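Local structure of polynucleotide 5'-triphosphatase (Acanthamoeba polyphaga mimivirus, 3BGY) at residues Ser75-Asp80 with Arg169-Tyr174; Lys81-Val86 with Val125-Gly130; Asn69-Ile74 with Arg85-Asn90. The protein hydrolyses the terminal phosphate from the 5'-triphosphate end of RNA, as the triphosphatase domain of a larger enzyme that also carries out the later steps of mRNA capping. All blocks are in the same frame, centred on the assembly; numbering follows the deposited sequence. Where two conformers were deposited one is given.

In the fold
All three contacts are antiparallel pairings in one closed barrel, joining neighbouring strands in the order 122-136, 83-88, 66-77, 169-183. Contact 3 is the buried heart of the hairpin 66-77/83-88. Contacts 1 and 2 lie beside that hairpin's turn, are partly buried, and add a strand on its two flanks. Contact 3 shares strand 66-77 with contact 1 and Arg-85 and Val-86 with contact 2. Outward-facing residues such as Leu-76, Ile-74 and Leu-88 are apolar beneath helices. Inward-facing ones are polar deep in the barrel (Asp-73, Ser-87, Arg-85) and more mixed near the turn. Waters bridge polar groups in all three contacts, and contact 2 meets an acetate on its outer side.

Contact 1: Ser75-Asp80 with Arg169-Tyr174; sequences SLIFPD and RIMYRY
Two adjacent strands of the closed antiparallel barrel, 66-77 and 169-183, run side by side here, with Ser-75, Leu-76 and Ile-77 opposite Met-171, Ile-170 and Arg-169. Ser-75 and Met-171 form one hydrogen-bonded pair, in which Ser-75 N reaches Met-171 O at 2.9 Å in an almost straight bond. Ile-77 and Arg-169 form the next, with Ile-77 N 2.8 Å from Arg-169 O. Between them Leu-76 and Ile-170 make the non-hydrogen-bonded pair, and Ile-170 CA adds a CA-H...O contact to Ser-75 O at 3.3 Å.

On the outer face, Leu-76 and Ile-170 lie side by side and point the same way, Leu-76 CD2 touching Ile-170 CG1 at 3.9 Å. Branched aliphatic groups suit this place under helix 106-115, which packs on Leu-76 through Val-114 and Ser-110 and on Ile-170 through Ser-110. The inner face carries Ser-75, Ile-77, Arg-169 and Met-171. Here the CD1 end of Ile-77 slants across Met-171 and meets its CB at 4.0 Å, while Val-83 of the next strand packs on Ile-77 as well. Ser-75, small and polar, turns OG to a water 2.7 Å away.

Ile-77 O, at the end of its strand, accepts two hydrogens: one from Arg-169 N and one from a second water. That water lies in the plane of the Arg-169 guanidinium and takes a hydrogen from NH1 at 2.9 Å. The Arg-169 chain is extended as far as NE (chi3 169°), and one residue thus grips the strand end both directly and through water. The pairing belongs to the closed antiparallel barrel of the tunnel triphosphatases, its outer face under a helix and its inner face mixed.

Contact 2: Lys81-Val86 with Val125-Gly130; sequences KNVYRV and VYKNRG. With ACT (acetate ion), chain D.
Val-83 to Arg-85 pair antiparallel with Val-125 to Lys-127, the strand axes 4.7 Å apart at closest, and the two hydrogen-bonded pairs, Val-83 with Lys-127 and Arg-85 with Val-125, each have both backbone bonds. On the inner side, Arg-85 runs beside Val-125 in the same direction. Its NE lies 3.5 Å from Val-125 CG2, while the aliphatic part of Lys-127 passes over one guanidinium face. The two cations keep apart, Arg-85 NH1 being 5.5 Å from Lys-127 NZ; Glu-149, in a long, weak ion pair with Arg-85 and touching Lys-127, may offset some repulsion.

This is the 83-88/122-136 seam of the tunnel barrel, near the corner where the chain turns at Arg-129 and Gly-130. Asn-128 suits that corner: its OD1 accepts from Gly-130 N at 3.0 Å, making an Asx turn. Asn-82 OD1 takes a weak, bent bond from Arg-129 N (2.8 Å, 129° at the hydrogen). The extended Arg-129 chain lays its guanidinium across Val-83, whose CG2 sits 3.8 Å above the centre of the guanidinium plane. A water joins Arg-129 NH1 to Lys-81 O. On the outer side, Tyr-126 OH donates to OXT of an acetate, probably from the crystallisation liquor, at 2.6 Å.

Contact 3: Asn69-Ile74 with Arg85-Asn90; sequences NNYLDI and RVSLFN
Arg-85 opens its segment by leaning across toward Asp-73, in the hairpin formed by strands 66-77 and 83-88. Its CD packs against the Asp-73 carboxylate, 3.7 Å from OD2. The ion pair between Asp-73 OD2 and Arg-85 NH1 is long, at 4.0 Å, and the oxygen stands well out of the guanidinium plane; no N-H points at it, and the pull of the guanidinium is purely electrostatic. Lys-175 offers OD2 a second positive charge, also at long range.

Val-86, a beta-branched residue at home in a strand, exchanges two backbone bonds with Ile-74. Ser-87 turns to the Asp-73 side, and its hydroxyl donates to Asp-73 OD1 at 2.6 Å, arriving on the syn side but 31° out of the carboxylate plane. A short hydroxyl side chain suits this place, reaching an oxygen of the buried Asp-73 while its CB rests 4.0 Å from Tyr-71 CD2.

Leu-88 returns to the opposite face; its CD1 meets Ile-74 CD1 at 3.8 Å, and its backbone exchanges two hydrogen bonds with that of Leu-72. Phe-89 then stacks, offset, on Tyr-71, ring centres 4.7 Å apart and planes at 24°. Tyr-71 CG occupies the crowded position between its backbone N and carbonyl carbon (chi1 61°), which sets it 3.7 Å from Phe-89 CE2. Tyr-71 CB lies over the Phe-89 face as a CH-pi contact. Asn-69 CB comes to the edge of the Phe-89 ring. Where the strands part, one water bridges Phe-89 O and Asn-70 O, both of which also accept from Gln-91 NE2.

Asn-90 caps the N-terminus of helix 91-101 through OD1. That helix lies over Leu-72, Ile-74 and Leu-88, while strands 169-183 and 122-136 flank the hairpin and continue the barrel.

Contact 1: Ser75-Asp80 with Arg169-Tyr174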
loop_
_atom_site.group_PDB
_atom_site.type_symbol
_atom_site.label_atom_id
_atom_site.label_comp_id
_atom_site.label_asym_id
_atom_site.label_seq_id
_atom_site.Cartn_x
_atom_site.Cartn_y
_atom_site.Cartn_z
ATOM N N SER A 75 3.122 8.759 -7.636
ATOM C CA SER A 75 3.262 7.616 -8.518
ATOM C C SER A 75 3.386 8.036 -9.971
ATOM O O SER A 75 2.546 8.791 -10.470
ATOM C CB SER A 75 2.036 6.713 -8.406
ATOM O OG SER A 75 1.885 6.200 -7.095
ATOM N N LEU A 76 4.430 7.538 -10.634
ATOM C CA LEU A 76 4.607 7.775 -12.075
ATOM C C LEU A 76 4.083 6.530 -12.742
ATOM O O LEU A 76 4.591 5.433 -12.505
ATOM C CB LEU A 76 6.069 7.975 -12.454
ATOM C CG LEU A 76 6.839 9.037 -11.707
ATOM C CD1 LEU A 76 8.241 9.052 -12.324
ATOM C CD2 LEU A 76 6.183 10.427 -11.822
ATOM N N ILE A 77 3.045 6.705 -13.560
ATOM C CA ILE A 77 2.373 5.591 -14.232
ATOM C C ILE A 77 2.749 5.565 -15.703
ATOM O O ILE A 77 2.420 6.460 -16.458
ATOM C CB ILE A 77 0.844 5.687 -14.037
ATOM C CG1 ILE A 77 0.535 5.810 -12.540
ATOM C CG2 ILE A 77 0.132 4.414 -14.602
ATOM C CD1 ILE A 77 -0.802 6.459 -12.255
ATOM N N PHE A 78 3.380 4.468 -16.094
ATOM C CA PHE A 78 3.902 4.306 -17.443
ATOM C C PHE A 78 2.907 3.701 -18.427
ATOM O O PHE A 78 1.927 3.101 -18.002
ATOM C CB PHE A 78 5.192 3.485 -17.354
ATOM C CG PHE A 78 6.318 4.226 -16.746
ATOM C CD1 PHE A 78 6.495 4.225 -15.362
ATOM C CD2 PHE A 78 7.196 4.987 -17.551
ATOM C CE1 PHE A 78 7.543 4.986 -14.758
ATOM C CE2 PHE A 78 8.242 5.747 -16.968
ATOM C CZ PHE A 78 8.410 5.748 -15.559
ATOM N N PRO A 79 3.142 3.856 -19.755
ATOM C CA PRO A 79 2.230 3.292 -20.759
ATOM C C PRO A 79 2.004 1.788 -20.615
ATOM O O PRO A 79 0.920 1.299 -20.933
ATOM C CB PRO A 79 2.932 3.625 -22.076
ATOM C CG PRO A 79 3.552 4.894 -21.795
ATOM C CD PRO A 79 4.097 4.769 -20.404
ATOM N N ASP A 80 2.990 1.069 -20.057
ATOM C CA ASP A 80 2.851 -0.373 -19.865
ATOM C C ASP A 80 2.065 -0.720 -18.592
ATOM O O ASP A 80 1.916 -1.897 -18.259
ATOM C CB ASP A 80 4.224 -1.098 -19.897
ATOM C CG ASP A 80 5.141 -0.746 -18.697
ATOM O OD1 ASP A 80 4.807 0.142 -17.867
ATOM O OD2 ASP A 80 6.213 -1.387 -18.581
ATOM N N ARG A 169 1.772 9.325 -16.717
ATOM C CA ARG A 169 0.648 9.853 -15.954
ATOM C C ARG A 169 1.159 9.988 -14.509
ATOM O O ARG A 169 2.085 9.262 -14.113
ATOM C CB ARG A 169 -0.559 8.893 -15.990
ATOM C CG ARG A 169 -1.273 8.768 -17.349
ATOM C CD ARG A 169 -2.266 7.586 -17.307
ATOM N NE ARG A 169 -3.214 7.491 -18.440
ATOM C CZ ARG A 169 -2.915 6.973 -19.632
ATOM N NH1 ARG A 169 -1.693 6.513 -19.882
ATOM N NH2 ARG A 169 -3.869 6.817 -20.552
ATOM N N ILE A 170 0.660 10.961 -13.753
ATOM C CA ILE A 170 1.094 11.094 -12.360
ATOM C C ILE A 170 -0.112 11.105 -11.430
ATOM O O ILE A 170 -1.147 11.701 -11.743
ATOM C CB ILE A 170 1.929 12.363 -12.096
ATOM C CG1 ILE A 170 3.064 12.475 -13.114
ATOM C CG2 ILE A 170 2.572 12.294 -10.694
ATOM C CD1 ILE A 170 3.728 13.827 -13.105
ATOM N N MET A 171 0.027 10.422 -10.300
ATOM C CA MET A 171 -1.025 10.375 -9.292
ATOM C C MET A 171 -0.418 10.702 -7.933
ATOM O O MET A 171 0.724 10.311 -7.637
ATOM C CB MET A 171 -1.703 9.005 -9.272
ATOM C CG MET A 171 -2.830 8.873 -8.254
ATOM S SD MET A 171 -3.533 7.246 -8.304
ATOM C CE MET A 171 -2.041 6.218 -8.097
ATOM N N TYR A 172 -1.177 11.460 -7.142
ATOM C CA TYR A 172 -0.762 11.881 -5.803
ATOM C C TYR A 172 -1.696 11.336 -4.758
ATOM O O TYR A 172 -2.907 11.347 -4.948
ATOM C CB TYR A 172 -0.778 13.401 -5.685
ATOM C CG TYR A 172 0.062 14.064 -6.742
ATOM C CD1 TYR A 172 1.446 14.225 -6.556
ATOM C CD2 TYR A 172 -0.504 14.465 -7.977
ATOM C CE1 TYR A 172 2.250 14.767 -7.568
ATOM C CE2 TYR A 172 0.314 15.020 -9.021
ATOM C CZ TYR A 172 1.681 15.159 -8.788
ATOM O OH TYR A 172 2.489 15.697 -9.744
ATOM N N ARG A 173 -1.127 10.754 -3.706
ATOM C CA ARG A 173 -1.943 10.250 -2.610
ATOM C C ARG A 173 -1.306 10.698 -1.314
ATOM O O ARG A 173 -0.167 10.350 -1.051
ATOM C CB ARG A 173 -2.062 8.722 -2.631
ATOM C CG ARG A 173 -2.941 8.212 -3.761
ATOM C CD ARG A 173 -3.131 6.719 -3.726
ATOM N NE ARG A 173 -4.056 6.320 -4.786
ATOM C CZ ARG A 173 -3.983 5.185 -5.476
ATOM N NH1 ARG A 173 -3.020 4.304 -5.232
ATOM N NH2 ARG A 173 -4.843 4.962 -6.466
ATOM N N TYR A 174 -2.031 11.501 -0.544
ATOM C CA TYR A 174 -1.556 11.958 0.756
ATOM C C TYR A 174 -2.223 11.000 1.733
ATOM O O TYR A 174 -3.472 10.897 1.807
ATOM C CB TYR A 174 -1.969 13.398 1.062
ATOM C CG TYR A 174 -1.356 13.894 2.360
ATOM C CD1 TYR A 174 0.028 14.050 2.481
ATOM C CD2 TYR A 174 -2.157 14.134 3.501
ATOM C CE1 TYR A 174 0.621 14.430 3.714
ATOM C CE2 TYR A 174 -1.573 14.523 4.744
ATOM C CZ TYR A 174 -0.190 14.666 4.837
ATOM O OH TYR A 174 0.357 15.054 6.047
HETATM O O HOH W 1 0.311 7.757 -5.506
HETATM O O HOH W 2 0.983 6.328 -18.722
#

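Contact 2: Lys81-Val86 with Val125-Gly130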
loop_
_atom_site.group_PDB
_atom_site.type_symbol
_atom_site.label_atom_id
_atom_site.label_comp_id
_atom_site.label_asym_id
_atom_site.label_seq_id
_atom_site.Cartn_x
_atom_site.Cartn_y
_atom_site.Cartn_z
ATOM N N LYS A 81 1.592 0.330 -17.893
ATOM C CA LYS A 81 0.778 0.248 -16.658
ATOM C C LYS A 81 1.572 -0.013 -15.377
ATOM O O LYS A 81 0.997 -0.096 -14.277
ATOM C CB LYS A 81 -0.397 -0.753 -16.780
ATOM C CG LYS A 81 -1.372 -0.451 -17.929
ATOM C CD LYS A 81 -2.342 -1.609 -18.139
ATOM C CE LYS A 81 -3.231 -1.387 -19.362
ATOM N NZ LYS A 81 -2.478 -1.320 -20.657
ATOM N N ASN A 82 2.896 -0.104 -15.513
ATOM C CA ASN A 82 3.736 -0.303 -14.346
ATOM C C ASN A 82 3.993 1.043 -13.693
ATOM O O ASN A 82 3.759 2.102 -14.301
ATOM C CB ASN A 82 4.998 -1.082 -14.699
ATOM C CG ASN A 82 4.676 -2.472 -15.167
ATOM O OD1 ASN A 82 3.778 -3.125 -14.610
ATOM N ND2 ASN A 82 5.326 -2.910 -16.238
ATOM N N VAL A 83 4.463 1.012 -12.449
ATOM C CA VAL A 83 4.537 2.235 -11.678
ATOM C C VAL A 83 5.856 2.429 -10.963
ATOM O O VAL A 83 6.384 1.496 -10.415
ATOM C CB VAL A 83 3.384 2.213 -10.580
ATOM C CG1 VAL A 83 3.465 3.405 -9.620
ATOM C CG2 VAL A 83 2.009 2.205 -11.258
ATOM N N TYR A 84 6.324 3.676 -10.931
ATOM C CA TYR A 84 7.550 4.045 -10.193
ATOM C C TYR A 84 6.985 4.982 -9.131
ATOM O O TYR A 84 6.456 6.055 -9.455
ATOM C CB TYR A 84 8.550 4.801 -11.103
ATOM C CG TYR A 84 9.899 5.061 -10.425
ATOM C CD1 TYR A 84 10.925 4.106 -10.469
ATOM C CD2 TYR A 84 10.143 6.282 -9.779
ATOM C CE1 TYR A 84 12.203 4.387 -9.881
ATOM C CE2 TYR A 84 11.399 6.573 -9.192
ATOM C CZ TYR A 84 12.408 5.622 -9.255
ATOM O OH TYR A 84 13.632 5.910 -8.702
ATOM N N ARG A 85 7.012 4.544 -7.876
ATOM C CA ARG A 85 6.427 5.334 -6.787
ATOM C C ARG A 85 7.404 5.794 -5.713
ATOM O O ARG A 85 8.171 5.000 -5.194
ATOM C CB ARG A 85 5.303 4.529 -6.115
ATOM C CG ARG A 85 4.533 5.259 -4.985
ATOM C CD ARG A 85 3.584 4.314 -4.282
ATOM N NE ARG A 85 4.305 3.289 -3.532
ATOM C CZ ARG A 85 3.719 2.283 -2.878
ATOM N NH1 ARG A 85 2.396 2.158 -2.870
ATOM N NH2 ARG A 85 4.456 1.397 -2.229
ATOM N N VAL A 86 7.352 7.084 -5.399
ATOM C CA VAL A 86 8.174 7.651 -4.346
ATOM C C VAL A 86 7.262 8.048 -3.173
ATOM O O VAL A 86 6.235 8.711 -3.380
ATOM C CB VAL A 86 8.951 8.885 -4.846
ATOM C CG1 VAL A 86 9.580 9.637 -3.694
ATOM C CG2 VAL A 86 10.020 8.449 -5.827
ATOM N N VAL A 125 9.834 2.543 -4.894
ATOM C CA VAL A 125 9.509 1.214 -5.361
ATOM C C VAL A 125 9.095 1.212 -6.821
ATOM O O VAL A 125 8.548 2.190 -7.338
ATOM C CB VAL A 125 8.312 0.529 -4.546
ATOM C CG1 VAL A 125 8.691 0.256 -3.085
ATOM C CG2 VAL A 125 7.016 1.349 -4.639
ATOM N N TYR A 126 9.389 0.104 -7.481
ATOM C CA TYR A 126 8.953 -0.104 -8.851
ATOM C C TYR A 126 7.921 -1.227 -8.714
ATOM O O TYR A 126 8.225 -2.325 -8.246
ATOM C CB TYR A 126 10.120 -0.487 -9.765
ATOM C CG TYR A 126 9.658 -0.876 -11.151
ATOM C CD1 TYR A 126 9.293 0.104 -12.101
ATOM C CD2 TYR A 126 9.544 -2.238 -11.504
ATOM C CE1 TYR A 126 8.807 -0.272 -13.378
ATOM C CE2 TYR A 126 9.074 -2.621 -12.765
ATOM C CZ TYR A 126 8.713 -1.633 -13.694
ATOM O OH TYR A 126 8.252 -2.030 -14.922
ATOM N N LYS A 127 6.708 -0.938 -9.162
ATOM C CA LYS A 127 5.593 -1.869 -9.032
ATOM C C LYS A 127 5.269 -2.478 -10.372
ATOM O O LYS A 127 4.886 -1.761 -11.296
ATOM C CB LYS A 127 4.368 -1.125 -8.498
ATOM C CG LYS A 127 4.511 -0.571 -7.096
ATOM C CD LYS A 127 3.309 0.310 -6.710
ATOM C CE LYS A 127 2.172 -0.482 -6.048
ATOM N NZ LYS A 127 1.662 -1.647 -6.832
ATOM N N ASN A 128 5.464 -3.789 -10.490
ATOM C CA ASN A 128 5.167 -4.487 -11.741
ATOM C C ASN A 128 3.719 -4.941 -11.599
ATOM O O ASN A 128 3.429 -5.979 -10.993
ATOM C CB ASN A 128 6.116 -5.693 -11.962
ATOM C CG ASN A 128 5.834 -6.449 -13.267
ATOM O OD1 ASN A 128 4.773 -6.305 -13.886
ATOM N ND2 ASN A 128 6.763 -7.307 -13.647
ATOM N N ARG A 129 2.820 -4.132 -12.147
ATOM C CA ARG A 129 1.401 -4.415 -12.059
ATOM C C ARG A 129 0.918 -5.580 -12.913
ATOM O O ARG A 129 -0.205 -6.049 -12.732
ATOM C CB ARG A 129 0.606 -3.140 -12.321
ATOM C CG ARG A 129 0.803 -2.102 -11.209
ATOM C CD ARG A 129 -0.394 -1.175 -11.059
ATOM N NE ARG A 129 -0.356 -0.452 -9.789
ATOM C CZ ARG A 129 -1.092 0.622 -9.499
ATOM N NH1 ARG A 129 -1.945 1.121 -10.390
ATOM N NH2 ARG A 129 -0.954 1.223 -8.321
ATOM N N GLY A 130 1.799 -6.101 -13.767
ATOM C CA GLY A 130 1.434 -7.201 -14.645
ATOM C C GLY A 130 1.743 -8.600 -14.151
ATOM O O GLY A 130 1.212 -9.566 -14.701
HETATM C C ACT D . 8.426 0.725 -17.263
HETATM O O ACT D . 8.707 1.015 -18.562
HETATM O OXT ACT D . 7.989 -0.350 -16.929
HETATM C CH3 ACT D . 8.681 1.733 -16.221
HETATM O O HOH W 3 -1.360 0.824 -13.472
HETATM O O HOH W 4 4.833 -6.269 -16.507
#

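Contact 3: Asn69-Ile74 with Arg85-Asn90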
loop_
_atom_site.group_PDB
_atom_site.type_symbol
_atom_site.label_atom_id
_atom_site.label_comp_id
_atom_site.label_asym_id
_atom_site.label_seq_id
_atom_site.Cartn_x
_atom_site.Cartn_y
_atom_site.Cartn_z
ATOM N N ASN A 69 2.136 7.160 10.404
ATOM C CA ASN A 69 2.871 8.122 9.575
ATOM C C ASN A 69 1.962 8.891 8.652
ATOM O O ASN A 69 0.983 8.355 8.174
ATOM C CB ASN A 69 3.863 7.401 8.643
ATOM C CG ASN A 69 5.047 6.807 9.365
ATOM O OD1 ASN A 69 5.888 7.529 9.909
ATOM N ND2 ASN A 69 5.133 5.486 9.360
ATOM N N ASN A 70 2.348 10.127 8.364
ATOM C CA ASN A 70 1.658 10.993 7.400
ATOM C C ASN A 70 2.707 11.056 6.266
ATOM O O ASN A 70 3.894 11.320 6.518
ATOM C CB ASN A 70 1.456 12.426 7.912
ATOM C CG ASN A 70 0.590 12.505 9.134
ATOM O OD1 ASN A 70 -0.472 11.911 9.183
ATOM N ND2 ASN A 70 1.031 13.275 10.124
ATOM N N TYR A 71 2.310 10.739 5.041
ATOM C CA TYR A 71 3.248 10.778 3.920
ATOM C C TYR A 71 2.575 11.053 2.597
ATOM O O TYR A 71 1.390 10.815 2.444
ATOM C CB TYR A 71 4.072 9.480 3.831
ATOM C CG TYR A 71 3.297 8.197 3.609
ATOM C CD1 TYR A 71 2.675 7.536 4.679
ATOM C CD2 TYR A 71 3.262 7.593 2.343
ATOM C CE1 TYR A 71 2.044 6.287 4.482
ATOM C CE2 TYR A 71 2.643 6.344 2.139
ATOM C CZ TYR A 71 2.039 5.703 3.209
ATOM O OH TYR A 71 1.407 4.499 2.997
ATOM N N LEU A 72 3.361 11.519 1.632
ATOM C CA LEU A 72 2.854 11.800 0.296
ATOM C C LEU A 72 3.438 10.795 -0.714
ATOM O O LEU A 72 4.666 10.664 -0.841
ATOM C CB LEU A 72 3.254 13.234 -0.130
ATOM C CG LEU A 72 2.866 13.603 -1.563
ATOM C CD1 LEU A 72 1.378 13.644 -1.713
ATOM C CD2 LEU A 72 3.498 14.928 -1.974
ATOM N N ASP A 73 2.558 10.062 -1.403
ATOM C CA ASP A 73 2.973 9.127 -2.456
ATOM C C ASP A 73 2.848 9.801 -3.808
ATOM O O ASP A 73 1.795 10.345 -4.133
ATOM C CB ASP A 73 2.055 7.896 -2.533
ATOM C CG ASP A 73 2.454 6.798 -1.593
ATOM O OD1 ASP A 73 3.530 6.879 -0.984
ATOM O OD2 ASP A 73 1.696 5.811 -1.497
ATOM N N ILE A 74 3.906 9.723 -4.615
ATOM C CA ILE A 74 3.880 10.302 -5.957
ATOM C C ILE A 74 4.135 9.116 -6.855
ATOM O O ILE A 74 5.196 8.492 -6.809
ATOM C CB ILE A 74 4.967 11.389 -6.180
ATOM C CG1 ILE A 74 4.813 12.522 -5.171
ATOM C CG2 ILE A 74 4.803 12.029 -7.565
ATOM C CD1 ILE A 74 5.775 12.433 -4.023
ATOM N N ARG A 85 7.012 4.544 -7.876
ATOM C CA ARG A 85 6.427 5.334 -6.787
ATOM C C ARG A 85 7.404 5.794 -5.713
ATOM O O ARG A 85 8.171 5.000 -5.194
ATOM C CB ARG A 85 5.303 4.529 -6.115
ATOM C CG ARG A 85 4.533 5.259 -4.985
ATOM C CD ARG A 85 3.584 4.314 -4.282
ATOM N NE ARG A 85 4.305 3.289 -3.532
ATOM C CZ ARG A 85 3.719 2.283 -2.878
ATOM N NH1 ARG A 85 2.396 2.158 -2.870
ATOM N NH2 ARG A 85 4.456 1.397 -2.229
ATOM N N VAL A 86 7.352 7.084 -5.399
ATOM C CA VAL A 86 8.174 7.651 -4.346
ATOM C C VAL A 86 7.262 8.048 -3.173
ATOM O O VAL A 86 6.235 8.711 -3.380
ATOM C CB VAL A 86 8.951 8.885 -4.846
ATOM C CG1 VAL A 86 9.580 9.637 -3.694
ATOM C CG2 VAL A 86 10.020 8.449 -5.827
ATOM N N SER A 87 7.619 7.639 -1.955
ATOM C CA SER A 87 6.860 8.029 -0.768
ATOM C C SER A 87 7.730 8.995 0.039
ATOM O O SER A 87 8.836 8.628 0.426
ATOM C CB SER A 87 6.537 6.809 0.100
ATOM O OG SER A 87 5.873 5.815 -0.669
ATOM N N LEU A 88 7.221 10.194 0.280
ATOM C CA LEU A 88 7.941 11.227 1.048
ATOM C C LEU A 88 7.391 11.252 2.462
ATOM O O LEU A 88 6.223 11.597 2.660
ATOM C CB LEU A 88 7.763 12.586 0.382
ATOM C CG LEU A 88 8.292 12.731 -1.044
ATOM C CD1 LEU A 88 8.029 14.150 -1.549
ATOM C CD2 LEU A 88 9.801 12.434 -1.082
ATOM N N PHE A 89 8.249 10.929 3.440
ATOM C CA PHE A 89 7.842 10.875 4.847
ATOM C C PHE A 89 8.213 12.105 5.664
ATOM O O PHE A 89 7.689 12.317 6.756
ATOM C CB PHE A 89 8.416 9.620 5.528
ATOM C CG PHE A 89 7.771 8.339 5.077
ATOM C CD1 PHE A 89 8.255 7.667 3.940
ATOM C CD2 PHE A 89 6.702 7.772 5.802
ATOM C CE1 PHE A 89 7.682 6.448 3.521
ATOM C CE2 PHE A 89 6.125 6.540 5.387
ATOM C CZ PHE A 89 6.614 5.881 4.249
ATOM N N ASN A 90 9.148 12.901 5.154
ATOM C CA ASN A 90 9.553 14.103 5.895
ATOM C C ASN A 90 8.542 15.232 5.604
ATOM O O ASN A 90 8.405 15.647 4.469
ATOM C CB ASN A 90 10.978 14.476 5.487
ATOM C CG ASN A 90 11.477 15.714 6.191
ATOM O OD1 ASN A 90 11.200 16.824 5.759
ATOM N ND2 ASN A 90 12.176 15.527 7.300
HETATM O O HOH W 5 5.986 10.719 8.371
#